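Local coordinates for protein putative hydrolase (Bacteroides ovatus, PDB 4HBS) that is of unknown function but is probably a hydrolase, built as a five-bladed beta-propeller and related in sequence to the beta-fructosidase clan, at residues Q33-V37 and S407-N411; G54-G60 and F75-G81; Q169-G175 and G190-Y196; S242-V248 and A283-I289. All coordinates share one frame. Residues are numbered along the deposited sequence.

In the fold
Starting from the N terminus, residues 33-37 are met first, and they find their partner, 407-411, only near the C-terminal end. Contact 1 thus encloses almost the whole chain and accompanies the closure of the propeller, where strands 38-42 and 399-403 share one blade. The other three contacts are nested inside that loop and follow one another in series. Contact 2 closes a short loop in a two-stranded extension of the hairpin 60-65/71-75, in the blade that ends with strand 111-113. Contact 3 joins the middle strands of blade 156-218, its nearest atoms about 5 Å from contact 2. Contact 4 ties a hairpin of blade 227-274 to the segment leading into blade 298-340.

Contact 1: Q33-V37 and S407-N411; sequences QYWKV and SLYDN
Residues 34-37 form a type I beta turn, closed by Val37 N to Tyr34 O at 3.1 Å, while 407-411 leave a short 3-10 turn in which Asp410 N reaches Ser407 O at 2.8 Å. The two loops lie side by side, with the CA atoms of Lys36 and Ser407 6.4 Å apart and those of Tyr34 and Leu408 7.0 Å apart. The polar centre is Lys36, whose side chain leaves in m and then extends through t and t. Its NZ forms a salt bridge with Asp410 OD2 at 3.2 Å, donates to Tyr34 OH at 3.0 Å and is also bound by the carbonyl of Asn10; a long, charged side chain suits a place where three acceptors converge. Ser407 satisfies its hydroxyl on the carbonyl of Asn404, whose side-chain amide in turn binds the carbonyl of Lys36. Apolar contacts flank this polar cluster. Tyr34, in t, puts CB 3.7 Å from Leu408 CD2, and Val37 CG2 approaches the same methyl at 4.0 Å; the CB atoms of Lys36 and Ser407 are 3.8 Å apart. The pairing flanks a Velcro closure, in which an N-terminal strand completes a blade made mostly of C-terminal strands: one loop runs into strand 38-42, the other follows its neighbour 399-403, and Leu408 and Tyr409 rest on strand 333-340 of the adjoining blade.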
# COMPACT_ATOMS: atom_id res chain seq x y z
N GLN A 33 -9.25 -10.18 -18.32
CA GLN A 33 -8.70 -9.00 -19.00
C GLN A 33 -9.07 -8.91 -20.50
O GLN A 33 -9.20 -9.91 -21.21
CB GLN A 33 -7.17 -8.88 -18.86
CG GLN A 33 -6.37 -10.11 -19.22
CD GLN A 33 -5.09 -9.81 -19.94
OE1 GLN A 33 -4.89 -8.71 -20.46
NE2 GLN A 33 -4.17 -10.76 -19.97
N TYR A 34 -9.21 -7.63 -20.94
CA TYR A 34 -9.52 -7.16 -22.30
C TYR A 34 -8.30 -7.40 -23.17
O TYR A 34 -7.19 -7.21 -22.71
CB TYR A 34 -9.87 -5.65 -22.22
CG TYR A 34 -10.27 -4.93 -23.49
CD1 TYR A 34 -11.18 -5.49 -24.38
CD2 TYR A 34 -9.89 -3.61 -23.71
CE1 TYR A 34 -11.63 -4.79 -25.50
CE2 TYR A 34 -10.34 -2.89 -24.82
CZ TYR A 34 -11.21 -3.48 -25.72
OH TYR A 34 -11.64 -2.75 -26.80
N TRP A 35 -8.49 -7.85 -24.41
CA TRP A 35 -7.38 -8.15 -25.32
C TRP A 35 -6.45 -6.94 -25.66
O TRP A 35 -5.29 -7.17 -26.00
CB TRP A 35 -7.91 -8.79 -26.62
CG TRP A 35 -8.76 -7.88 -27.47
CD1 TRP A 35 -10.10 -7.67 -27.36
CD2 TRP A 35 -8.33 -7.14 -28.60
NE1 TRP A 35 -10.53 -6.80 -28.34
CE2 TRP A 35 -9.46 -6.47 -29.13
CE3 TRP A 35 -7.08 -6.93 -29.20
CZ2 TRP A 35 -9.38 -5.64 -30.24
CZ3 TRP A 35 -7.01 -6.11 -30.31
CH2 TRP A 35 -8.15 -5.48 -30.82
N LYS A 36 -6.93 -5.67 -25.56
CA LYS A 36 -6.07 -4.50 -25.83
C LYS A 36 -5.21 -4.12 -24.57
O LYS A 36 -4.32 -3.25 -24.67
CB LYS A 36 -6.90 -3.26 -26.24
CG LYS A 36 -7.72 -3.39 -27.52
CD LYS A 36 -8.28 -2.01 -27.93
CE LYS A 36 -8.97 -1.99 -29.28
NZ LYS A 36 -10.37 -1.52 -29.18
N VAL A 37 -5.49 -4.73 -23.40
CA VAL A 37 -4.77 -4.43 -22.17
C VAL A 37 -3.62 -5.43 -22.02
O VAL A 37 -3.86 -6.63 -21.95
CB VAL A 37 -5.75 -4.45 -20.96
CG1 VAL A 37 -5.00 -4.35 -19.63
CG2 VAL A 37 -6.77 -3.31 -21.08
N SER A 407 -7.56 1.71 -22.57
CA SER A 407 -8.40 1.05 -23.59
C SER A 407 -9.73 0.54 -23.08
O SER A 407 -10.66 0.46 -23.86
CB SER A 407 -7.68 -0.15 -24.18
OG SER A 407 -6.44 0.25 -24.73
N LEU A 408 -9.82 0.16 -21.79
CA LEU A 408 -11.05 -0.40 -21.22
C LEU A 408 -12.31 0.40 -21.55
O LEU A 408 -13.37 -0.21 -21.74
CB LEU A 408 -10.92 -0.55 -19.70
CG LEU A 408 -9.98 -1.66 -19.20
CD1 LEU A 408 -9.88 -1.62 -17.72
CD2 LEU A 408 -10.45 -3.04 -19.64
N TYR A 409 -12.21 1.74 -21.66
CA TYR A 409 -13.35 2.60 -21.97
C TYR A 409 -13.37 3.07 -23.46
O TYR A 409 -14.04 4.06 -23.77
CB TYR A 409 -13.35 3.80 -21.01
CG TYR A 409 -13.45 3.37 -19.56
CD1 TYR A 409 -14.60 2.77 -19.07
CD2 TYR A 409 -12.37 3.51 -18.69
CE1 TYR A 409 -14.69 2.33 -17.75
CE2 TYR A 409 -12.46 3.12 -17.36
CZ TYR A 409 -13.61 2.50 -16.90
OH TYR A 409 -13.68 2.08 -15.59
N ASP A 410 -12.69 2.32 -24.38
CA ASP A 410 -12.64 2.62 -25.83
C ASP A 410 -14.01 2.60 -26.44
O ASP A 410 -14.44 3.58 -27.04
CB ASP A 410 -11.79 1.56 -26.61
CG ASP A 410 -10.31 1.82 -26.78
OD1 ASP A 410 -9.86 2.94 -26.42
OD2 ASP A 410 -9.62 0.95 -27.35
N ASN A 411 -14.70 1.45 -26.30
CA ASN A 411 -16.00 1.20 -26.92
C ASN A 411 -17.20 1.53 -25.96
O ASN A 411 -18.29 0.97 -26.14
CB ASN A 411 -16.05 -0.27 -27.43
CG ASN A 411 -14.79 -0.71 -28.19
OD1 ASN A 411 -14.14 -1.69 -27.84
ND2 ASN A 411 -14.42 0.02 -29.24

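Contact 2: G54-G60 and F75-G81; sequences GWNGGDG and FNDSFYG
An antiparallel two-stranded ribbon, 55-57 against 79-80, prolongs the hairpin of strands 60-65 and 71-75 that begins one propeller blade. Its backbone bonds set the register. Gly54 and Gly81 form a hydrogen-bonded pair (Gly54 N to Gly81 O 3.0 Å, Gly81 N to Gly54 O 3.1 Å), followed by the non-hydrogen-bonded pair Trp55-Tyr80, CA atoms 4.5 Å apart. Next, Asn56 N donates to Phe79 O at 2.9 Å and Phe79 N to Gly57 O at 2.7 Å. At the far end Asn76 N binds Asp59 O at 2.9 Å. Glycine suits this path: a side chain on Gly58 would clash with Ser78 OG, and Gly60 has positive phi.

Polar side chains find partners in surrounding strands and loops: Asp59 (t) binds the hydroxyl of Tyr357, Asn56 pairs with Arg89, and Asp77 forms a salt bridge with Arg96. A glycerol, probably from the crystallisation liquor, lies about 5 Å from the side chain of Asp59 and may mark a pocket.

Aromatic packing is supplied by Trp55 (t), Phe75 (m) and Tyr80 (m), which cluster together. Trp55 points its edge at the face of Tyr80, five-membered ring to phenol ring, with centroids 5.2 Å apart and planes at 86°. Its indole NE1 makes a weak hydrogen bond to Ser78 OG at 3.2 Å, and that hydroxyl donates to Asn76 O at 3.1 Å.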
# COMPACT_ATOMS: atom_id res chain seq x y z
N GLY A 54 18.22 -8.92 6.20
CA GLY A 54 17.43 -7.74 6.52
C GLY A 54 16.01 -7.95 6.05
O GLY A 54 15.50 -9.06 6.18
N TRP A 55 15.35 -6.90 5.48
CA TRP A 55 13.96 -7.07 5.02
C TRP A 55 13.93 -8.23 4.05
O TRP A 55 14.69 -8.21 3.09
CB TRP A 55 13.41 -5.80 4.34
CG TRP A 55 11.96 -5.90 4.00
CD1 TRP A 55 10.91 -5.40 4.71
CD2 TRP A 55 11.39 -6.56 2.86
NE1 TRP A 55 9.72 -5.73 4.11
CE2 TRP A 55 9.99 -6.44 2.97
CE3 TRP A 55 11.92 -7.32 1.81
CZ2 TRP A 55 9.12 -7.02 2.04
CZ3 TRP A 55 11.06 -7.91 0.91
CH2 TRP A 55 9.68 -7.74 1.02
N ASN A 56 13.12 -9.25 4.31
CA ASN A 56 13.04 -10.39 3.41
C ASN A 56 11.57 -10.90 3.22
O ASN A 56 11.37 -12.01 2.74
CB ASN A 56 13.98 -11.49 3.91
CG ASN A 56 13.63 -12.06 5.27
OD1 ASN A 56 12.50 -12.49 5.51
ND2 ASN A 56 14.61 -12.15 6.16
N GLY A 57 10.59 -10.06 3.53
CA GLY A 57 9.17 -10.39 3.44
C GLY A 57 8.32 -9.39 4.18
O GLY A 57 8.73 -8.90 5.24
N GLY A 58 7.16 -9.05 3.63
CA GLY A 58 6.33 -8.01 4.21
C GLY A 58 4.98 -7.76 3.58
O GLY A 58 4.59 -8.41 2.61
N ASP A 59 4.31 -6.78 4.14
CA ASP A 59 2.91 -6.39 3.96
C ASP A 59 2.85 -4.88 3.75
O ASP A 59 3.83 -4.19 4.04
CB ASP A 59 2.27 -6.76 5.29
CG ASP A 59 0.79 -6.90 5.41
OD1 ASP A 59 0.28 -7.94 4.98
OD2 ASP A 59 0.18 -6.11 6.18
N GLY A 60 1.70 -4.38 3.30
CA GLY A 60 1.53 -2.96 3.01
C GLY A 60 2.15 -2.66 1.67
O GLY A 60 1.58 -3.01 0.64
N PHE A 75 6.12 -0.22 5.03
CA PHE A 75 5.65 -1.59 5.19
C PHE A 75 4.98 -1.74 6.50
O PHE A 75 5.27 -1.00 7.44
CB PHE A 75 6.81 -2.60 5.09
CG PHE A 75 7.66 -2.43 3.86
CD1 PHE A 75 8.68 -1.49 3.82
CD2 PHE A 75 7.41 -3.18 2.71
CE1 PHE A 75 9.41 -1.28 2.66
CE2 PHE A 75 8.15 -2.96 1.54
CZ PHE A 75 9.16 -2.01 1.53
N ASN A 76 4.10 -2.74 6.58
CA ASN A 76 3.36 -3.11 7.78
C ASN A 76 4.14 -4.31 8.33
O ASN A 76 5.38 -4.27 8.28
CB ASN A 76 1.88 -3.39 7.42
CG ASN A 76 1.10 -2.16 7.03
OD1 ASN A 76 1.48 -1.03 7.33
ND2 ASN A 76 -0.01 -2.34 6.33
N ASP A 77 3.47 -5.35 8.85
CA ASP A 77 4.16 -6.49 9.45
C ASP A 77 5.16 -7.08 8.45
O ASP A 77 4.74 -7.54 7.39
CB ASP A 77 3.17 -7.54 9.91
CG ASP A 77 2.27 -7.14 11.06
OD1 ASP A 77 2.39 -5.99 11.54
OD2 ASP A 77 1.43 -7.97 11.47
N SER A 78 6.49 -6.98 8.75
CA SER A 78 7.56 -7.46 7.86
C SER A 78 8.59 -8.29 8.59
O SER A 78 8.91 -7.99 9.73
CB SER A 78 8.27 -6.28 7.21
OG SER A 78 7.43 -5.54 6.35
N PHE A 79 9.17 -9.30 7.90
CA PHE A 79 10.23 -10.15 8.42
C PHE A 79 11.60 -9.53 8.15
O PHE A 79 11.93 -9.26 7.00
CB PHE A 79 10.20 -11.55 7.79
CG PHE A 79 9.01 -12.39 8.16
CD1 PHE A 79 8.84 -12.86 9.45
CD2 PHE A 79 8.08 -12.76 7.20
CE1 PHE A 79 7.73 -13.63 9.79
CE2 PHE A 79 6.97 -13.54 7.54
CZ PHE A 79 6.80 -13.97 8.83
N TYR A 80 12.38 -9.33 9.20
CA TYR A 80 13.73 -8.82 9.13
C TYR A 80 14.60 -9.87 9.71
O TYR A 80 14.40 -10.22 10.87
CB TYR A 80 13.85 -7.52 9.91
CG TYR A 80 13.37 -6.33 9.13
CD1 TYR A 80 12.04 -5.93 9.19
CD2 TYR A 80 14.24 -5.59 8.35
CE1 TYR A 80 11.59 -4.81 8.48
CE2 TYR A 80 13.82 -4.44 7.69
CZ TYR A 80 12.49 -4.06 7.74
OH TYR A 80 12.04 -2.98 7.03
N GLY A 81 15.51 -10.43 8.93
CA GLY A 81 16.37 -11.50 9.40
C GLY A 81 17.14 -12.20 8.31
O GLY A 81 17.65 -11.56 7.39

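Contact 3: Q169-G175 and G190-Y196; sequences QMQMLWG and GTCLATY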
# COMPACT_ATOMS: atom_id res chain seq x y z
N GLN A 169 8.75 18.51 3.18
CA GLN A 169 8.61 17.60 4.31
C GLN A 169 7.54 16.63 3.95
O GLN A 169 6.55 17.04 3.34
CB GLN A 169 8.22 18.34 5.60
CG GLN A 169 9.33 19.16 6.21
CD GLN A 169 8.94 19.72 7.55
OE1 GLN A 169 7.75 19.97 7.83
NE2 GLN A 169 9.92 19.98 8.38
N MSE A 170 7.70 15.35 4.32
CA MSE A 170 6.68 14.37 4.01
C MSE A 170 5.78 14.17 5.22
O MSE A 170 6.25 13.77 6.30
CB MSE A 170 7.29 13.04 3.57
CG MSE A 170 6.27 12.06 3.02
SE MSE A 170 7.00 10.31 2.88
CE MSE A 170 7.01 9.90 4.74
N GLN A 171 4.47 14.43 5.04
CA GLN A 171 3.44 14.25 6.05
C GLN A 171 2.78 12.93 5.77
O GLN A 171 2.32 12.72 4.64
CB GLN A 171 2.39 15.37 5.98
CG GLN A 171 2.95 16.76 5.86
CD GLN A 171 1.81 17.73 5.81
OE1 GLN A 171 1.09 17.79 4.81
NE2 GLN A 171 1.56 18.44 6.90
N MSE A 172 2.76 12.02 6.75
CA MSE A 172 2.21 10.69 6.60
C MSE A 172 1.19 10.35 7.67
O MSE A 172 1.38 10.74 8.83
CB MSE A 172 3.35 9.68 6.67
CG MSE A 172 2.88 8.23 6.77
SE MSE A 172 4.25 7.01 6.39
CE MSE A 172 3.16 5.67 5.67
N LEU A 173 0.16 9.56 7.31
CA LEU A 173 -0.81 9.06 8.27
C LEU A 173 -0.47 7.62 8.68
O LEU A 173 -0.18 6.78 7.82
CB LEU A 173 -2.24 9.08 7.73
CG LEU A 173 -2.82 10.38 7.26
CD1 LEU A 173 -4.18 10.15 6.70
CD2 LEU A 173 -2.91 11.40 8.37
N TRP A 174 -0.53 7.33 9.97
CA TRP A 174 -0.32 6.02 10.53
C TRP A 174 -1.64 5.63 11.22
O TRP A 174 -2.11 6.37 12.09
CB TRP A 174 0.86 6.06 11.53
CG TRP A 174 2.22 6.12 10.91
CD1 TRP A 174 3.06 7.19 10.90
CD2 TRP A 174 2.92 5.05 10.27
NE1 TRP A 174 4.24 6.86 10.28
CE2 TRP A 174 4.17 5.55 9.86
CE3 TRP A 174 2.61 3.71 9.99
CZ2 TRP A 174 5.11 4.76 9.17
CZ3 TRP A 174 3.54 2.92 9.34
CH2 TRP A 174 4.76 3.45 8.89
N GLY A 175 -2.25 4.53 10.80
CA GLY A 175 -3.53 4.07 11.34
C GLY A 175 -3.36 3.25 12.60
O GLY A 175 -2.65 2.24 12.58
N GLY A 190 -8.05 4.98 15.36
CA GLY A 190 -7.49 6.32 15.35
C GLY A 190 -6.41 6.49 14.31
O GLY A 190 -6.07 5.52 13.62
N THR A 191 -5.87 7.71 14.20
CA THR A 191 -4.80 8.04 13.24
C THR A 191 -3.77 8.94 13.90
O THR A 191 -4.09 9.70 14.81
CB THR A 191 -5.37 8.73 11.99
OG1 THR A 191 -6.36 7.89 11.39
CG2 THR A 191 -4.30 9.08 10.96
N CYS A 192 -2.52 8.84 13.41
CA CYS A 192 -1.42 9.67 13.85
C CYS A 192 -0.89 10.41 12.66
O CYS A 192 -0.74 9.78 11.63
CB CYS A 192 -0.34 8.82 14.49
SG CYS A 192 1.28 9.63 14.61
N LEU A 193 -0.59 11.71 12.79
CA LEU A 193 0.00 12.48 11.70
C LEU A 193 1.48 12.63 12.00
O LEU A 193 1.84 13.36 12.92
CB LEU A 193 -0.67 13.85 11.51
CG LEU A 193 -0.07 14.77 10.42
CD1 LEU A 193 -0.04 14.08 9.08
CD2 LEU A 193 -0.87 16.06 10.29
N ALA A 194 2.32 11.91 11.23
CA ALA A 194 3.78 11.92 11.38
C ALA A 194 4.40 12.82 10.32
O ALA A 194 4.00 12.73 9.16
CB ALA A 194 4.33 10.51 11.23
N THR A 195 5.36 13.69 10.69
CA THR A 195 6.04 14.59 9.73
C THR A 195 7.50 14.17 9.66
O THR A 195 8.15 14.08 10.70
CB THR A 195 5.87 16.06 10.13
OG1 THR A 195 4.47 16.38 10.13
CG2 THR A 195 6.58 17.01 9.17
N TYR A 196 8.02 13.89 8.44
CA TYR A 196 9.38 13.43 8.23
C TYR A 196 10.24 14.50 7.50
O TYR A 196 9.76 15.17 6.59
CB TYR A 196 9.36 12.14 7.40
CG TYR A 196 8.75 10.96 8.13
CD1 TYR A 196 9.52 10.15 8.96
CD2 TYR A 196 7.40 10.67 8.02
CE1 TYR A 196 8.96 9.09 9.66
CE2 TYR A 196 6.83 9.60 8.69
CZ TYR A 196 7.61 8.81 9.52
OH TYR A 196 7.01 7.77 10.20
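This is a pairing of neighbouring antiparallel strands, the two middle strands of the four-stranded blade 156-218. Their axes come within 4.6 Å and run at 151°, a twisted antiparallel course. Hydrogen-bonded pairs Met170-Tyr196, Met172-Ala194 and Trp174-Cys192 alternate with non-hydrogen-bonded ones; both bonds between Met172 and Ala194 (N to O in each direction) measure 2.8 Å. The side chains of those three pairs share one face. There Trp174 NE1 donates to Tyr196 OH at 2.9 Å, so the buried indole NH has an acceptor, and the phenol oxygen also bonds His134 NE2. Small Ala194 fits against the edge of the indole, its CB 3.6 Å from Trp174 CD1. The long, unbranched side chains of Met170 and Met172, both selenomethionine here, pack by the Tyr196 ring: Met170 CE lies 3.4 Å from Tyr196 CD2, and Met172 SE makes an oblique Met-aromatic contact 5.5 Å from the ring centre. Both also touch Phe72 of the preceding blade. On the reverse face Leu173 CD2 meets Leu193 CD1 at 4.0 Å, and Gln171 hydrogen-bonds to Asp255 and Leu256 in a loop of the following blade. A twisted, four-stranded antiparallel sheet packed against its neighbours is the typical blade of a beta-propeller, here one of five.

Contact 4: S242-V248 and A283-I289; sequences SNYKVAV and AENSTII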
# COMPACT_ATOMS: atom_id res chain seq x y z
N SER A 242 -15.68 0.84 4.07
CA SER A 242 -16.38 0.24 5.20
C SER A 242 -17.38 -0.74 4.59
O SER A 242 -18.27 -0.29 3.88
CB SER A 242 -17.06 1.32 6.04
OG SER A 242 -17.52 0.79 7.28
N ASN A 243 -17.18 -2.06 4.78
CA ASN A 243 -18.04 -3.10 4.16
C ASN A 243 -18.08 -2.92 2.63
O ASN A 243 -19.15 -2.92 2.01
CB ASN A 243 -19.45 -3.12 4.77
CG ASN A 243 -19.48 -3.81 6.09
OD1 ASN A 243 -19.90 -4.98 6.18
ND2 ASN A 243 -19.03 -3.13 7.13
N TYR A 244 -16.88 -2.74 2.05
CA TYR A 244 -16.63 -2.58 0.62
C TYR A 244 -17.38 -1.39 -0.04
O TYR A 244 -17.56 -1.39 -1.26
CB TYR A 244 -16.93 -3.89 -0.11
CG TYR A 244 -16.16 -5.06 0.45
CD1 TYR A 244 -14.83 -5.27 0.13
CD2 TYR A 244 -16.76 -5.94 1.36
CE1 TYR A 244 -14.10 -6.33 0.68
CE2 TYR A 244 -16.05 -7.01 1.90
CZ TYR A 244 -14.70 -7.18 1.59
OH TYR A 244 -13.99 -8.25 2.10
N LYS A 245 -17.73 -0.35 0.75
CA LYS A 245 -18.36 0.88 0.25
C LYS A 245 -17.31 1.94 0.36
O LYS A 245 -16.70 2.04 1.42
CB LYS A 245 -19.62 1.23 1.06
CG LYS A 245 -20.81 0.40 0.63
CD LYS A 245 -21.79 0.09 1.75
CE LYS A 245 -22.60 -1.15 1.46
NZ LYS A 245 -21.88 -2.40 1.86
N VAL A 246 -17.03 2.68 -0.74
CA VAL A 246 -15.95 3.68 -0.78
C VAL A 246 -16.46 5.05 -0.42
O VAL A 246 -17.27 5.60 -1.15
CB VAL A 246 -15.27 3.73 -2.17
CG1 VAL A 246 -14.11 4.72 -2.18
CG2 VAL A 246 -14.82 2.35 -2.62
N ALA A 247 -15.97 5.63 0.69
CA ALA A 247 -16.32 6.99 1.14
C ALA A 247 -15.11 7.90 0.95
O ALA A 247 -13.99 7.42 0.91
CB ALA A 247 -16.76 6.96 2.59
N VAL A 248 -15.33 9.21 0.84
CA VAL A 248 -14.25 10.17 0.62
C VAL A 248 -14.36 11.41 1.55
O VAL A 248 -15.46 11.85 1.91
CB VAL A 248 -14.21 10.61 -0.88
CG1 VAL A 248 -15.49 11.34 -1.28
CG2 VAL A 248 -12.97 11.45 -1.19
N ALA A 283 -21.35 6.96 6.56
CA ALA A 283 -20.27 6.87 5.57
C ALA A 283 -20.59 5.78 4.51
O ALA A 283 -20.32 5.99 3.33
CB ALA A 283 -18.95 6.58 6.25
N GLU A 284 -21.24 4.66 4.92
CA GLU A 284 -21.62 3.58 4.00
C GLU A 284 -22.78 3.99 3.06
O GLU A 284 -22.79 3.57 1.90
CB GLU A 284 -21.98 2.32 4.79
CG GLU A 284 -20.77 1.67 5.42
CD GLU A 284 -21.02 0.36 6.13
OE1 GLU A 284 -21.86 -0.43 5.65
OE2 GLU A 284 -20.32 0.09 7.14
N ASN A 285 -23.72 4.84 3.54
CA ASN A 285 -24.81 5.36 2.68
C ASN A 285 -24.26 6.35 1.63
O ASN A 285 -24.93 6.58 0.62
CB ASN A 285 -25.89 6.09 3.52
CG ASN A 285 -26.60 5.21 4.53
OD1 ASN A 285 -26.83 4.02 4.30
ND2 ASN A 285 -26.98 5.79 5.67
N SER A 286 -23.06 6.92 1.88
CA SER A 286 -22.36 7.89 1.03
C SER A 286 -21.28 7.23 0.14
O SER A 286 -20.25 7.85 -0.12
CB SER A 286 -21.68 8.93 1.93
OG SER A 286 -22.54 9.29 2.99
N THR A 287 -21.51 5.97 -0.31
CA THR A 287 -20.55 5.28 -1.19
C THR A 287 -20.36 6.09 -2.50
O THR A 287 -21.36 6.57 -3.05
CB THR A 287 -21.01 3.83 -1.46
OG1 THR A 287 -19.96 3.16 -2.17
CG2 THR A 287 -22.30 3.73 -2.28
N ILE A 288 -19.10 6.27 -2.96
CA ILE A 288 -18.84 7.02 -4.19
C ILE A 288 -18.64 6.08 -5.41
O ILE A 288 -18.39 6.58 -6.49
CB ILE A 288 -17.69 8.07 -4.04
CG1 ILE A 288 -16.30 7.43 -3.84
CG2 ILE A 288 -18.02 9.05 -2.91
CD1 ILE A 288 -15.18 8.35 -4.13
N ILE A 289 -18.82 4.76 -5.24
CA ILE A 289 -18.78 3.76 -6.33
C ILE A 289 -20.23 3.28 -6.51
O ILE A 289 -21.07 3.66 -5.69
CB ILE A 289 -17.79 2.59 -6.01
CG1 ILE A 289 -18.07 1.93 -4.64
CG2 ILE A 289 -16.38 3.11 -6.06
CD1 ILE A 289 -17.46 0.60 -4.45
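Ile288 N donates to Val246 O at 2.7 Å and fastens the two segments together; a CA-H...O contact from Thr287 CA to the same Val246 O, 3.3 Å, supports it. In return Val246 N makes a weak hydrogen bond, 3.3 Å, to Thr287 OG1, whose t rotamer brings the hydroxyl up to the strand. At the other end, Glu284 stretches from the last turn of its helix so that OE2 accepts a 2.9 Å hydrogen bond from Ser242 OG. Lys245 lies alongside: its CD is 3.8 Å from Glu284 CB, while its NZ bonds to Asn243 O at 2.8 Å and stays 4.3 Å from Glu284 OE1, beyond a salt bridge. Asn243 and Tyr244 occupy the corners of a type I' turn, both with positive phi, a conformation that asparagine adopts readily. That tight turn links strands 236-242 and 245-251 of one propeller blade, and residues 283-289 form part of the passage from helix 280-285 toward the next blade. Branched aliphatic residues pack between the two. Val246 lies 3.9 Å from Ile288 (CG1 to CG1) and 3.7 Å from Ile289 (CG2 to CD1), and Val248 CG1 is 3.8 Å from Ile288 CG2. Ala247 CB and Ala283 CB lie 4.3 Å apart, small side chains that let strand and helix approach there. Val246 and Ile289 both touch Met309 of strand 306-312 in the adjacent blade.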